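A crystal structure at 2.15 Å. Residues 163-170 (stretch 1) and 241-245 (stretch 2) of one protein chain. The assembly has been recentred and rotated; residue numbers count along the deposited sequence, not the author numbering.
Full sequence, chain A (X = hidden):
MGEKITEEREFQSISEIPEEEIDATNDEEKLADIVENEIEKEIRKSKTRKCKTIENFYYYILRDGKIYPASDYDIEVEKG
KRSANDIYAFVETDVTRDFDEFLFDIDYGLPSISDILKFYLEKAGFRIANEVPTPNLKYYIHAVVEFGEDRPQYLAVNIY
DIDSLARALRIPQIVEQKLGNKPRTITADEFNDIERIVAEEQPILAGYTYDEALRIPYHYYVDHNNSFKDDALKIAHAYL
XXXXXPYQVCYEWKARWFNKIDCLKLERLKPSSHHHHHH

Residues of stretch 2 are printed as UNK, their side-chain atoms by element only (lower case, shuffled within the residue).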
ATOM      1  N   ASP A 163      -0.364   2.220 -22.475  1.00 31.77           N
ATOM      2  CA  ASP A 163       0.760   2.590 -23.345  1.00 33.17           C
ATOM      3  C   ASP A 163       1.339   3.939 -22.976  1.00 33.55           C
ATOM      4  O   ASP A 163       2.559   4.092 -22.918  1.00 31.83           O
ATOM      5  CB  ASP A 163       0.309   2.671 -24.823  1.00 37.06           C
ATOM      6  CG  ASP A 163      -0.075   1.370 -25.476  1.00 57.57           C
ATOM      7  OD1 ASP A 163       0.328   0.306 -24.960  1.00 61.71           O
ATOM      8  OD2 ASP A 163      -0.731   1.416 -26.546  1.00 62.35           O
ATOM      9  N   SER A 164       0.449   4.922 -22.778  1.00 31.78           N
ATOM     10  CA  SER A 164       0.782   6.313 -22.456  1.00 31.48           C
ATOM     11  C   SER A 164       1.487   6.358 -21.134  1.00 34.18           C
ATOM     12  O   SER A 164       2.530   6.996 -21.024  1.00 34.94           O
ATOM     13  CB  SER A 164      -0.481   7.167 -22.406  1.00 33.77           C
ATOM     14  OG  SER A 164      -0.696   7.732 -23.680  1.00 52.50           O
ATOM     15  N   LEU A 165       0.950   5.644 -20.145  1.00 29.63           N
ATOM     16  CA  LEU A 165       1.542   5.539 -18.831  1.00 28.21           C
ATOM     17  C   LEU A 165       2.933   4.889 -18.883  1.00 30.13           C
ATOM     18  O   LEU A 165       3.871   5.414 -18.284  1.00 28.89           O
ATOM     19  CB  LEU A 165       0.599   4.743 -17.913  1.00 27.81           C
ATOM     20  CG  LEU A 165       0.861   4.865 -16.444  1.00 29.34           C
ATOM     21  CD1 LEU A 165       1.030   6.338 -16.017  1.00 33.64           C
ATOM     22  CD2 LEU A 165      -0.264   4.256 -15.675  1.00 27.65           C
ATOM     23  N   ALA A 166       3.066   3.769 -19.613  1.00 27.87           N
ATOM     24  CA  ALA A 166       4.342   3.049 -19.741  1.00 27.63           C
ATOM     25  C   ALA A 166       5.420   3.960 -20.355  1.00 32.41           C
ATOM     26  O   ALA A 166       6.551   3.965 -19.868  1.00 31.83           O
ATOM     27  CB  ALA A 166       4.169   1.773 -20.590  1.00 28.84           C
ATOM     28  N   ARG A 167       5.054   4.753 -21.398  1.00 29.79           N
ATOM     29  CA  ARG A 167       5.939   5.691 -22.068  1.00 29.73           C
ATOM     30  C   ARG A 167       6.423   6.774 -21.117  1.00 33.68           C
ATOM     31  O   ARG A 167       7.601   7.070 -21.124  1.00 33.08           O
ATOM     32  CB  ARG A 167       5.252   6.330 -23.293  1.00 27.72           C
ATOM     33  CG  ARG A 167       5.282   5.451 -24.521  1.00 39.40           C
ATOM     34  CD  ARG A 167       4.914   6.216 -25.784  1.00 45.88           C
ATOM     35  NE  ARG A 167       3.517   6.657 -25.789  1.00 52.77           N
ATOM     36  CZ  ARG A 167       2.503   5.910 -26.217  1.00 71.22           C
ATOM     37  NH1 ARG A 167       2.719   4.673 -26.660  1.00 60.02           N
ATOM     38  NH2 ARG A 167       1.267   6.393 -26.205  1.00 47.24           N
ATOM     39  N   ALA A 168       5.523   7.366 -20.309  1.00 30.84           N
ATOM     40  CA  ALA A 168       5.871   8.416 -19.331  1.00 29.94           C
ATOM     41  C   ALA A 168       6.790   7.874 -18.239  1.00 33.98           C
ATOM     42  O   ALA A 168       7.561   8.631 -17.665  1.00 35.71           O
ATOM     43  CB  ALA A 168       4.609   9.001 -18.711  1.00 29.21           C
ATOM     44  N   LEU A 169       6.687   6.571 -17.946  1.00 30.08           N
ATOM     45  CA  LEU A 169       7.498   5.887 -16.948  1.00 28.00           C
ATOM     46  C   LEU A 169       8.817   5.430 -17.552  1.00 34.85           C
ATOM     47  O   LEU A 169       9.659   4.873 -16.838  1.00 36.89           O
ATOM     48  CB  LEU A 169       6.723   4.683 -16.345  1.00 27.24           C
ATOM     49  CG  LEU A 169       5.671   5.031 -15.300  1.00 30.42           C
ATOM     50  CD1 LEU A 169       4.745   3.835 -15.033  1.00 27.00           C
ATOM     51  CD2 LEU A 169       6.341   5.557 -14.001  1.00 29.92           C
ATOM     52  N   ARG A 170       8.998   5.645 -18.872  1.00 33.94           N
ATOM     53  CA  ARG A 170      10.170   5.297 -19.695  1.00 35.06           C
ATOM     54  C   ARG A 170      10.354   3.786 -19.780  1.00 35.58           C
ATOM     55  O   ARG A 170      11.434   3.305 -20.151  1.00 34.73           O
ATOM     56  CB  ARG A 170      11.471   6.004 -19.244  1.00 36.00           C
ATOM     57  CG  ARG A 170      11.445   7.542 -19.311  1.00 49.42           C
ATOM     58  CD  ARG A 170      12.782   8.155 -18.920  1.00 59.81           C
ATOM     59  NE  ARG A 170      13.861   7.803 -19.855  1.00 74.86           N
ATOM     60  CZ  ARG A 170      14.818   6.906 -19.617  1.00 96.77           C
ATOM     61  NH1 ARG A 170      14.856   6.252 -18.457  1.00 82.33           N
ATOM     62  NH2 ARG A 170      15.744   6.657 -20.533  1.00 87.61           N
ATOM     63  N   UNK A 241       2.238  17.778 -16.034  1.00 39.55           N
ATOM     64  CA  UNK A 241       2.816  18.108 -17.333  1.00 40.42           C
ATOM     65  C   UNK A 241       3.265  16.880 -18.139  1.00 46.65           C
ATOM     66  O   UNK A 241       2.873  16.728 -19.297  1.00 48.96           O
ATOM     67  n   UNK A 241       1.598  21.511 -17.095  1.00 42.76           N
ATOM     68  c   UNK A 241       2.836  21.268 -17.529  1.00 70.18           C
ATOM     69  o   UNK A 241       3.272  21.710 -18.606  1.00 69.38           O
ATOM     70  c   UNK A 241       3.697  20.442 -16.617  1.00 58.57           C
ATOM     71  c   UNK A 241       4.018  19.067 -17.179  1.00 42.37           C
ATOM     72  N   UNK A 242       4.093  16.019 -17.527  1.00 42.41           N
ATOM     73  CA  UNK A 242       4.743  14.884 -18.166  1.00 42.01           C
ATOM     74  C   UNK A 242       3.946  13.602 -18.328  1.00 43.35           C
ATOM     75  O   UNK A 242       4.181  12.848 -19.268  1.00 44.08           O
ATOM     76  c   UNK A 242       7.078  15.790 -17.356  1.00 49.92           C
ATOM     77  c   UNK A 242       8.368  15.368 -16.662  1.00 51.77           C
ATOM     78  c   UNK A 242       7.405  16.366 -18.723  1.00 53.13           C
ATOM     79  c   UNK A 242       6.096  14.605 -17.460  1.00 42.66           C
ATOM     80  N   UNK A 243       3.095  13.307 -17.376  1.00 36.88           N
ATOM     81  CA  UNK A 243       2.346  12.060 -17.362  1.00 34.58           C
ATOM     82  C   UNK A 243       0.994  12.246 -18.055  1.00 39.12           C
ATOM     83  O   UNK A 243       0.480  13.359 -18.086  1.00 38.14           O
ATOM     84  c   UNK A 243       3.073   9.375 -15.081  1.00 35.22           C
ATOM     85  c   UNK A 243       5.415   9.011 -14.650  1.00 35.63           C
ATOM     86  c   UNK A 243       3.316  10.689 -15.440  1.00 34.65           C
ATOM     87  c   UNK A 243       5.680  10.311 -15.010  1.00 39.29           C
ATOM     88  c   UNK A 243       2.192  11.582 -15.908  1.00 34.24           C
ATOM     89  c   UNK A 243       4.121   8.538 -14.674  1.00 35.42           C
ATOM     90  c   UNK A 243       4.629  11.149 -15.417  1.00 36.64           C
ATOM     91  N   UNK A 244       0.413  11.184 -18.645  1.00 34.72           N
ATOM     92  CA  UNK A 244      -0.913  11.347 -19.263  1.00 33.81           C
ATOM     93  C   UNK A 244      -2.023  11.596 -18.214  1.00 36.04           C
ATOM     94  O   UNK A 244      -2.074  10.951 -17.169  1.00 37.46           O
ATOM     95  c   UNK A 244       0.884   9.778 -18.712  1.00 34.67           C
ATOM     96  c   UNK A 244      -1.116  10.005 -19.986  1.00 35.11           C
ATOM     97  c   UNK A 244      -0.337   9.015 -19.145  1.00 38.61           C
ATOM     98  N   UNK A 245      -2.886  12.553 -18.487  1.00 30.43           N
ATOM     99  CA  UNK A 245      -3.999  12.882 -17.616  1.00 29.69           C
ATOM    100  C   UNK A 245      -5.013  11.702 -17.683  1.00 33.86           C
ATOM    101  O   UNK A 245      -5.421  11.329 -18.803  1.00 31.40           O
ATOM    102  c   UNK A 245      -4.674  14.225 -18.087  1.00 30.74           C
ATOM    103  c   UNK A 245      -5.682  14.721 -17.098  1.00 26.47           C
ATOM    104  o   UNK A 245      -3.686  15.235 -18.222  1.00 30.09           O
TER

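Stretch 1 is the last part of a helix that runs through residue 168 and ends in a Schellman motif, with Arg 170 at positive phi and its N hydrogen-bonded to Arg 167 O at 3.0 Å. Stretch 2 leaves a helix of its own after position 242 and continues as an extended segment past the first.

Position 241 still lies in that helix. Its side chain has five atoms, three carbons in an unbranched run, the third carrying one oxygen and one nitrogen. A terminal amide on a chain of this length is glutamine, Gln 241. The side chain is out of reach of stretch 1, and the residue touches a crystal neighbour.

Position 242 carries four carbons and no heteroatom, and the chain forks at the second carbon. The fork one bond beyond CB makes this leucine rather than isoleucine. Leu 242 adopts the m,t rotamer and is exposed; its CA-to-CB bond points sideways, and the side chain makes no close contact with stretch 1. What meets the helix is its backbone, with Leu 242 O lying 3.9 Å from Ala 168 CB.

At position 243 there are seven side-chain carbons: one leads to a closed ring of six, and no oxygen is attached to it. The ring lies among residues 165, 168 and 169, with Ala 168 CB over one face. This is phenylalanine; tyrosine would require a further oxygen. Phe 243 is the first residue to leave helical phi/psi, and although its CA-to-CB bond points sideways, chi1 of -90° brings the ring close to stretch 1. Ala 168 CB sits 3.8 Å from the centroid of the Phe 243 ring and 6° off the normal, an almost axial CH-pi contact. Leu 169 CD2 approaches the edge, 3.6 Å from Phe 243 CZ, while Leu 165 CD1 comes obliquely to within 3.8 Å of Phe 243 CD2.

Position 244 shows three side-chain carbons, the last bonded back to the backbone N. The five-membered ring identifies proline. The CA-to-CB bond of Pro 244, whose ring is puckered C-gamma endo, points toward stretch 1: Pro 244 CG is 3.8 Å from Ser 164 CB and 3.7 Å from Leu 165 N, and Pro 244 CD is 3.8 Å from Ala 168 CB. Contact with residues 164 and 168, one helical turn apart, places the ring against the helix surface.

Position 245 has three side-chain atoms, with one carbon bearing an oxygen and a second carbon. A beta-branched side chain with one hydroxyl is threonine. Thr 245, in the m rotamer, is out of reach of stretch 1 and touches a crystal neighbour.

The contact buries 283 Å², both sides summed, without a hydrogen bond between the stretches. It rests on packing: the backbones come to 5.4 Å between Ala 168 CA and Phe 243 CA, and the Ala 168 methyl group meets both the aromatic face and the proline ring. Leu 165 and Leu 169 add apolar contacts to the aromatic ring, while Ser 164 extends the surface under Pro 244.

Stretch 2, residues 241-245: QLFPT
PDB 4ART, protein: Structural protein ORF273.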